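Local coordinates for glucan-binding protein C, GbpC (Streptococcus mutans UA159, PDB 5UQZ) that binds calcium, probably binds glucan, and probably mediates both sucrose-independent and sucrose-dependent adherence of the bacterium, at residues 39-45 with 337-341; 34-38 with 270-276; 54-58 with 247-251. One frame throughout, in Å; residues are numbered along the deposited sequence.

Contact 1: 39-45 with 337-341; sequences KAAYEQY and VPKDP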
loop_
_atom_site.group_PDB
_atom_site.type_symbol
_atom_site.label_atom_id
_atom_site.label_comp_id
_atom_site.label_asym_id
_atom_site.label_seq_id
_atom_site.Cartn_x
_atom_site.Cartn_y
_atom_site.Cartn_z
ATOM N N LYS A 39 -3.421 -21.002 -1.800
ATOM C CA LYS A 39 -4.335 -21.963 -1.199
ATOM C C LYS A 39 -3.971 -22.221 0.260
ATOM O O LYS A 39 -4.846 -22.275 1.123
ATOM C CB LYS A 39 -4.283 -23.256 -2.004
ATOM C CG LYS A 39 -5.254 -24.303 -1.495
ATOM C CD LYS A 39 -6.708 -23.938 -1.790
ATOM C CE LYS A 39 -7.677 -25.146 -1.625
ATOM N NZ LYS A 39 -9.089 -24.707 -1.695
ATOM N N ALA A 40 -2.675 -22.391 0.563
ATOM C CA ALA A 40 -2.263 -22.624 1.942
ATOM C C ALA A 40 -2.638 -21.447 2.824
ATOM O O ALA A 40 -3.109 -21.644 3.947
ATOM C CB ALA A 40 -0.761 -22.853 2.003
ATOM N N ALA A 41 -2.386 -20.221 2.358
ATOM C CA ALA A 41 -2.728 -19.052 3.160
ATOM C C ALA A 41 -4.238 -18.951 3.377
ATOM O O ALA A 41 -4.685 -18.632 4.493
ATOM C CB ALA A 41 -2.194 -17.805 2.446
ATOM N N TYR A 42 -5.041 -19.200 2.319
ATOM C CA TYR A 42 -6.497 -19.164 2.429
ATOM C C TYR A 42 -7.010 -20.209 3.405
ATOM O O TYR A 42 -7.862 -19.913 4.255
ATOM C CB TYR A 42 -7.091 -19.377 1.049
ATOM C CG TYR A 42 -8.605 -19.341 1.003
ATOM C CD1 TYR A 42 -9.309 -18.233 1.448
ATOM C CD2 TYR A 42 -9.320 -20.409 0.469
ATOM C CE1 TYR A 42 -10.688 -18.181 1.351
ATOM C CE2 TYR A 42 -10.709 -20.373 0.384
ATOM C CZ TYR A 42 -11.386 -19.247 0.822
ATOM O OH TYR A 42 -12.747 -19.176 0.713
ATOM N N GLU A 43 -6.473 -21.429 3.318
ATOM C CA GLU A 43 -6.965 -22.450 4.226
ATOM C C GLU A 43 -6.598 -22.100 5.661
ATOM O O GLU A 43 -7.372 -22.373 6.590
ATOM C CB GLU A 43 -6.419 -23.822 3.816
ATOM C CG GLU A 43 -6.940 -24.338 2.497
ATOM C CD GLU A 43 -8.468 -24.479 2.436
ATOM O OE1 GLU A 43 -9.105 -24.813 3.458
ATOM O OE2 GLU A 43 -9.020 -24.236 1.334
ATOM N N GLN A 44 -5.395 -21.562 5.873
ATOM C CA GLN A 44 -5.027 -21.144 7.221
ATOM C C GLN A 44 -5.943 -20.041 7.737
ATOM O O GLN A 44 -6.375 -20.073 8.900
ATOM C CB GLN A 44 -3.558 -20.703 7.258
ATOM C CG GLN A 44 -3.084 -20.283 8.647
ATOM C CD GLN A 44 -3.129 -21.417 9.677
ATOM O OE1 GLN A 44 -3.222 -22.588 9.318
ATOM N NE2 GLN A 44 -3.050 -21.063 10.961
ATOM N N TYR A 45 -6.227 -19.044 6.895
ATOM C CA TYR A 45 -7.112 -17.977 7.317
ATOM C C TYR A 45 -8.506 -18.510 7.670
ATOM O O TYR A 45 -9.080 -18.126 8.706
ATOM C CB TYR A 45 -7.194 -16.933 6.199
ATOM C CG TYR A 45 -8.035 -15.733 6.593
ATOM C CD1 TYR A 45 -7.752 -14.980 7.754
ATOM C CD2 TYR A 45 -9.152 -15.372 5.834
ATOM C CE1 TYR A 45 -8.524 -13.890 8.137
ATOM C CE2 TYR A 45 -9.944 -14.258 6.204
ATOM C CZ TYR A 45 -9.625 -13.527 7.341
ATOM O OH TYR A 45 -10.386 -12.451 7.698
ATOM N N VAL A 337 -6.592 -9.838 3.180
ATOM C CA VAL A 337 -6.493 -11.219 3.680
ATOM C C VAL A 337 -6.416 -12.173 2.498
ATOM O O VAL A 337 -6.812 -11.826 1.374
ATOM C CB VAL A 337 -7.669 -11.591 4.607
ATOM C CG1 VAL A 337 -7.628 -10.725 5.863
ATOM C CG2 VAL A 337 -8.981 -11.484 3.856
ATOM N N PRO A 338 -5.925 -13.389 2.706
ATOM C CA PRO A 338 -5.947 -14.370 1.605
ATOM C C PRO A 338 -7.372 -14.673 1.168
ATOM O O PRO A 338 -8.284 -14.751 1.990
ATOM C CB PRO A 338 -5.319 -15.608 2.229
ATOM C CG PRO A 338 -4.824 -15.271 3.517
ATOM C CD PRO A 338 -5.326 -13.930 3.946
ATOM N N LYS A 339 -7.525 -14.908 -0.137
ATOM C CA LYS A 339 -8.820 -15.155 -0.752
ATOM C C LYS A 339 -8.773 -16.514 -1.444
ATOM O O LYS A 339 -7.715 -17.169 -1.553
ATOM C CB LYS A 339 -9.131 -14.081 -1.803
ATOM C CG LYS A 339 -9.018 -12.666 -1.332
ATOM C CD LYS A 339 -10.056 -12.283 -0.384
ATOM C CE LYS A 339 -9.824 -10.855 0.080
ATOM N NZ LYS A 339 -10.958 -10.411 0.941
ATOM N N ASP A 340 -9.934 -16.938 -1.929
ATOM C CA ASP A 340 -10.041 -18.237 -2.561
ATOM C C ASP A 340 -9.343 -18.192 -3.917
ATOM O O ASP A 340 -9.755 -17.419 -4.792
ATOM C CB ASP A 340 -11.541 -18.490 -2.750
ATOM C CG ASP A 340 -11.844 -19.842 -3.342
ATOM O OD1 ASP A 340 -10.944 -20.565 -3.787
ATOM O OD2 ASP A 340 -13.053 -20.179 -3.382
ATOM N N PRO A 341 -8.311 -19.004 -4.150
ATOM C CA PRO A 341 -7.638 -18.999 -5.464
ATOM C C PRO A 341 -8.379 -19.770 -6.535
ATOM O O PRO A 341 -7.925 -19.795 -7.684
ATOM C CB PRO A 341 -6.298 -19.664 -5.167
ATOM C CG PRO A 341 -6.604 -20.628 -4.059
ATOM C CD PRO A 341 -7.701 -19.953 -3.204
HETATM O O HOH W 1 -9.703 -23.007 -3.541
#

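Contact 2: 34-38 with 270-276; sequences EYEAQ and KANGATF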
loop_
_atom_site.group_PDB
_atom_site.type_symbol
_atom_site.label_atom_id
_atom_site.label_comp_id
_atom_site.label_asym_id
_atom_site.label_seq_id
_atom_site.Cartn_x
_atom_site.Cartn_y
_atom_site.Cartn_z
ATOM N N GLU A 34 2.305 -20.454 -7.298
ATOM C CA GLU A 34 1.539 -19.354 -6.736
ATOM C C GLU A 34 0.240 -19.865 -6.143
ATOM O O GLU A 34 -0.160 -19.441 -5.056
ATOM C CB GLU A 34 1.242 -18.299 -7.799
ATOM C CG GLU A 34 2.448 -17.528 -8.252
ATOM C CD GLU A 34 2.066 -16.276 -9.028
ATOM O OE1 GLU A 34 0.862 -15.961 -9.195
ATOM O OE2 GLU A 34 2.987 -15.574 -9.452
ATOM N N TYR A 35 -0.424 -20.782 -6.849
ATOM C CA TYR A 35 -1.672 -21.357 -6.377
ATOM C C TYR A 35 -1.471 -22.062 -5.047
ATOM O O TYR A 35 -2.279 -21.920 -4.119
ATOM C CB TYR A 35 -2.190 -22.361 -7.418
ATOM C CG TYR A 35 -3.391 -23.091 -6.922
ATOM C CD1 TYR A 35 -4.663 -22.531 -7.032
ATOM C CD2 TYR A 35 -3.259 -24.310 -6.285
ATOM C CE1 TYR A 35 -5.756 -23.187 -6.578
ATOM C CE2 TYR A 35 -4.379 -24.978 -5.783
ATOM C CZ TYR A 35 -5.611 -24.392 -5.932
ATOM O OH TYR A 35 -6.746 -25.033 -5.488
ATOM N N GLU A 36 -0.406 -22.865 -4.933
ATOM C CA GLU A 36 -0.207 -23.592 -3.693
ATOM C C GLU A 36 0.019 -22.634 -2.533
ATOM O O GLU A 36 -0.458 -22.878 -1.410
ATOM C CB GLU A 36 0.939 -24.583 -3.836
ATOM C CG GLU A 36 0.659 -25.724 -4.830
ATOM C CD GLU A 36 -0.527 -26.603 -4.447
ATOM O OE1 GLU A 36 -0.870 -26.706 -3.251
ATOM O OE2 GLU A 36 -1.098 -27.244 -5.363
ATOM N N ALA A 37 0.757 -21.531 -2.769
ATOM C CA ALA A 37 0.940 -20.565 -1.687
ATOM C C ALA A 37 -0.370 -19.877 -1.317
ATOM O O ALA A 37 -0.703 -19.741 -0.121
ATOM C CB ALA A 37 1.957 -19.538 -2.140
ATOM N N GLN A 38 -1.153 -19.474 -2.317
ATOM C CA GLN A 38 -2.420 -18.809 -2.022
ATOM C C GLN A 38 -3.381 -19.752 -1.330
ATOM O O GLN A 38 -4.088 -19.356 -0.390
ATOM C CB GLN A 38 -3.075 -18.341 -3.310
ATOM C CG GLN A 38 -2.384 -17.196 -3.957
ATOM C CD GLN A 38 -2.978 -16.854 -5.289
ATOM O OE1 GLN A 38 -2.392 -17.131 -6.350
ATOM N NE2 GLN A 38 -4.129 -16.235 -5.246
ATOM N N LYS A 270 10.126 -12.278 -7.537
ATOM C CA LYS A 270 10.403 -13.709 -7.475
ATOM C C LYS A 270 11.886 -13.984 -7.691
ATOM O O LYS A 270 12.433 -14.928 -7.117
ATOM C CB LYS A 270 9.564 -14.445 -8.518
ATOM C CG LYS A 270 8.075 -14.400 -8.213
ATOM C CD LYS A 270 7.363 -15.286 -9.238
ATOM C CE LYS A 270 5.888 -15.278 -9.105
ATOM N NZ LYS A 270 5.384 -16.289 -10.132
ATOM N N ALA A 271 12.557 -13.189 -8.531
ATOM C CA ALA A 271 13.985 -13.399 -8.775
ATOM C C ALA A 271 14.806 -13.233 -7.510
ATOM O O ALA A 271 15.938 -13.729 -7.431
ATOM C CB ALA A 271 14.494 -12.412 -9.831
ATOM N N ASN A 272 14.265 -12.532 -6.516
ATOM C CA ASN A 272 14.935 -12.331 -5.242
ATOM C C ASN A 272 14.337 -13.205 -4.151
ATOM O O ASN A 272 14.598 -12.974 -2.979
ATOM C CB ASN A 272 14.868 -10.859 -4.803
ATOM C CG ASN A 272 15.635 -9.958 -5.725
ATOM O OD1 ASN A 272 16.547 -10.407 -6.444
ATOM N ND2 ASN A 272 15.296 -8.664 -5.705
ATOM N N GLY A 273 13.515 -14.201 -4.510
ATOM C CA GLY A 273 12.958 -15.107 -3.539
ATOM C C GLY A 273 11.516 -14.845 -3.148
ATOM O O GLY A 273 10.950 -15.640 -2.399
ATOM N N ALA A 274 10.907 -13.756 -3.617
ATOM C CA ALA A 274 9.519 -13.500 -3.244
ATOM C C ALA A 274 8.608 -14.567 -3.847
ATOM O O ALA A 274 8.888 -15.166 -4.891
ATOM C CB ALA A 274 9.089 -12.149 -3.798
ATOM N N THR A 275 7.468 -14.779 -3.187
ATOM C CA THR A 275 6.498 -15.761 -3.689
ATOM C C THR A 275 5.714 -15.242 -4.878
ATOM O O THR A 275 5.334 -16.028 -5.763
ATOM C CB THR A 275 5.555 -16.151 -2.557
ATOM O OG1 THR A 275 6.338 -16.624 -1.455
ATOM C CG2 THR A 275 4.514 -17.195 -3.002
ATOM N N PHE A 276 5.452 -13.949 -4.899
ATOM C CA PHE A 276 4.705 -13.290 -5.953
ATOM C C PHE A 276 5.498 -12.071 -6.380
ATOM O O PHE A 276 6.145 -11.434 -5.541
ATOM C CB PHE A 276 3.324 -12.825 -5.446
ATOM C CG PHE A 276 2.525 -13.924 -4.817
ATOM C CD1 PHE A 276 1.801 -14.838 -5.582
ATOM C CD2 PHE A 276 2.452 -14.038 -3.450
ATOM C CE1 PHE A 276 1.051 -15.862 -4.958
ATOM C CE2 PHE A 276 1.724 -15.051 -2.832
ATOM C CZ PHE A 276 1.009 -15.961 -3.573
#

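Contact 3: 54-58 with 247-251; sequences ASGRV and VKIPG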
loop_
_atom_site.group_PDB
_atom_site.type_symbol
_atom_site.label_atom_id
_atom_site.label_comp_id
_atom_site.label_asym_id
_atom_site.label_seq_id
_atom_site.Cartn_x
_atom_site.Cartn_y
_atom_site.Cartn_z
ATOM N N ALA A 54 -6.039 -15.808 16.816
ATOM C CA ALA A 54 -5.840 -14.355 16.865
ATOM C C ALA A 54 -6.118 -13.665 15.528
ATOM O O ALA A 54 -6.808 -12.635 15.496
ATOM C CB ALA A 54 -4.433 -14.034 17.346
ATOM N N SER A 55 -5.596 -14.218 14.418
ATOM C CA SER A 55 -5.808 -13.581 13.107
ATOM C C SER A 55 -7.269 -13.655 12.630
ATOM O O SER A 55 -7.691 -12.891 11.738
ATOM C CB SER A 55 -4.817 -14.133 12.092
ATOM O OG SER A 55 -3.481 -13.820 12.498
ATOM N N GLY A 56 -8.074 -14.544 13.201
ATOM C CA GLY A 56 -9.493 -14.534 12.925
ATOM C C GLY A 56 -10.184 -13.254 13.355
ATOM O O GLY A 56 -11.304 -12.994 12.901
ATOM N N ARG A 57 -9.523 -12.439 14.187
ATOM C CA ARG A 57 -10.135 -11.185 14.588
ATOM C C ARG A 57 -10.395 -10.253 13.419
ATOM O O ARG A 57 -11.267 -9.395 13.532
ATOM C CB ARG A 57 -9.224 -10.488 15.609
ATOM C CG ARG A 57 -9.311 -11.104 16.980
ATOM C CD ARG A 57 -8.303 -10.523 17.987
ATOM N NE ARG A 57 -8.259 -9.043 17.956
ATOM C CZ ARG A 57 -9.191 -8.200 18.403
ATOM N NH1 ARG A 57 -10.248 -8.690 19.059
ATOM N NH2 ARG A 57 -9.064 -6.900 18.237
ATOM N N VAL A 58 -9.699 -10.407 12.292
ATOM C CA VAL A 58 -10.008 -9.542 11.140
ATOM C C VAL A 58 -11.481 -9.640 10.770
ATOM O O VAL A 58 -12.132 -8.634 10.454
ATOM C CB VAL A 58 -9.130 -9.896 9.928
ATOM C CG1 VAL A 58 -9.561 -9.103 8.696
ATOM C CG2 VAL A 58 -7.670 -9.657 10.253
ATOM N N VAL A 247 -1.843 -7.564 14.100
ATOM C CA VAL A 247 -2.609 -8.710 13.659
ATOM C C VAL A 247 -1.880 -9.303 12.453
ATOM O O VAL A 247 -1.840 -8.693 11.364
ATOM C CB VAL A 247 -4.054 -8.321 13.323
ATOM C CG1 VAL A 247 -4.788 -9.544 12.804
ATOM C CG2 VAL A 247 -4.751 -7.725 14.566
ATOM N N LYS A 248 -1.304 -10.499 12.637
ATOM C CA LYS A 248 -0.559 -11.154 11.577
ATOM C C LYS A 248 -1.522 -11.672 10.513
ATOM O O LYS A 248 -2.537 -12.318 10.815
ATOM C CB LYS A 248 0.229 -12.305 12.222
ATOM C CG LYS A 248 0.911 -13.261 11.219
ATOM C CD LYS A 248 2.033 -12.588 10.455
ATOM C CE LYS A 248 2.561 -13.415 9.265
ATOM N NZ LYS A 248 2.869 -14.755 9.574
ATOM N N ILE A 249 -1.173 -11.483 9.245
ATOM C CA ILE A 249 -1.986 -11.968 8.126
ATOM C C ILE A 249 -1.406 -13.302 7.655
ATOM O O ILE A 249 -0.213 -13.363 7.345
ATOM C CB ILE A 249 -2.010 -10.960 6.974
ATOM C CG1 ILE A 249 -2.573 -9.581 7.430
ATOM C CG2 ILE A 249 -2.787 -11.542 5.781
ATOM C CD1 ILE A 249 -3.968 -9.609 7.817
ATOM N N PRO A 250 -2.171 -14.392 7.669
ATOM C CA PRO A 250 -1.596 -15.702 7.276
ATOM C C PRO A 250 -1.019 -15.663 5.874
ATOM O O PRO A 250 -1.614 -15.105 4.955
ATOM C CB PRO A 250 -2.791 -16.664 7.332
ATOM C CG PRO A 250 -3.881 -15.906 7.846
ATOM C CD PRO A 250 -3.606 -14.453 7.996
ATOM N N GLY A 251 0.171 -16.241 5.726
ATOM C CA GLY A 251 0.855 -16.287 4.442
ATOM C C GLY A 251 1.547 -15.009 4.055
ATOM O O GLY A 251 2.171 -14.981 2.982
HETATM O O HOH W 2 -2.184 -11.931 15.052
#

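Contact 1: 39-45 with 337-341
An extended tail, residues 337-341, runs along one side of helical segment 39-45, and the nearest CA atoms are those of Tyr-42 and Pro-338, 4.9 Å apart. The tail runs counter to the helix: Pro-341 lies beside Lys-39, Val-337 beside Tyr-45. Pro-338 packs its ring against the turn, CG 3.8 Å from Ala-41 CB and 3.9 Å from Tyr-45 CB. Tyr-42 lays one ring face on the tail backbone (CD1 to Lys-339 C 3.4 Å), with Asp-340 CB giving a CH-pi contact, and Val-337 CB sits likewise over the Tyr-45 ring. The direct contact is packing; a water links Lys-39 NZ (2.6 Å), also salt-bridged to Glu-43 OE2 (3.1 Å), to Asp-340 OD1 (2.8 Å), which accepts from the Gly-342 amide too. This packs the segment after strand 325-329 against helix 3-51, in its predicted coiled-coil region, with Tyr-45 and Val-337 meeting Val-58 of helix 57-60 and Pro-338 resting on Ile-249.

Contact 2: 34-38 with 270-276
Lys-270 reaches across from a loop to helix 3-51 with chi2 to chi4 all t, and its extended chain brings NZ to within 2.6 Å of Glu-34 OE2, a short, charged hydrogen bond and salt bridge. This is the polar link between helical segment 34-38 and loop segment 270-276. Glu-34 leaves the helix sideways, but its carboxylate swings toward the loop, where the carboxyl carbon CD also lies 3.7 Å from Phe-276 CD1, at the edge of that ring.

Beside the ion pair the contact is apolar. Ala-37 CB meets Thr-275 CG2 at 3.6 Å and Phe-276 CZ at 4.0 Å, while the aliphatic CG of Gln-38 touches the same CZ at 3.6 Å. The tip of the ring thus meets Ala-37 and Gln-38, and Glu-34 lies along its edge near CD1.

Several polar groups of the two segments have clear partners. Gln-38 N donates to Glu-34 O (2.9 Å) in the regular helical pattern. In the loop, Gly-273 N closes a tight turn on Lys-270 O (2.9 Å); at the backbone angles of Gly-273 a CB would jam against the preceding carbonyl O. The Lys-270 amide donates to Asn-277 OD1, Thr-275 N is bonded to the Tyr-300 hydroxyl, and the Tyr-300 ring stacks edge-to-face with Phe-276. Asn-272 ND2 is held by Asp-266.

The Phe-276 side chain is about 11 Å from that of Asn-226 in the calcium site. Chemically, one short surface salt bridge beside apolar packing of a buried aromatic joins helix 3-51 to the loop between strands 260-263 and 303-306.

Contact 3: 54-58 with 247-251
Val-247 opens the segment, its CA 5.9 Å from that of Ser-55, the nearest CA pair of the two segments. Its CG1 packs against Val-58 CG2 at 3.9 Å and lies 4.2 Å from Ser-55 CA, so this methyl lies against both Ser-55 and Val-58.

Lys-248 follows and contributes mainly its backbone. Its carbonyl O accepts a very short hydrogen bond from Ser-55 OG, 2.4 Å; Ser-55 was modelled in two conformers, and this distance belongs to the one described. A water accepts from Lys-248 N (2.9 Å) and donates a weak bond to Ser-55 OG (3.4 Å), so both peptide groups of Lys-248 are linked to the same serine. The lysine side chain leads away, its NZ forming a long, weak ion pair with Asp-255.

Ile-249 points CB away from the other segment, yet its CD1 returns to within 4.4 Å of Val-58 CG2. Pro-250 then brings CD to 4.3 Å from Ser-55 CB.

The contact joins segment 54-58, which follows helix 3-51, to the connection between strands 245-247 and 254-257. Val-247 pairs its backbone with Ala-304 of strand 303-306, Pro-250 packs on Tyr-45 and Glu-48 of helix 3-51, and Val-58 also meets Val-335 and Val-337.

Contact 1 lies on the same side of the chain's centre as contact 2, and likewise as contact 3. Contacts 1 and 2 share helix 3-51, their centres about 14 Å apart, and touch where Pro-341 packs on Tyr-35 and Gln-38. Contact 3 lies about 11 Å from contact 1, centre to centre, and meets it through Pro-338 and Pro-250 and through Tyr-45, Val-337 and Val-58; contacts 2 and 3, about 20 Å apart between centres, do not touch. The chain order is 34-38, 39-45, 54-58, 247-251, 270-276, 337-341. The later part of helix 3-51 and the chain just after it thus meet two loops of the beta-supersandwich and the segment after its last strand.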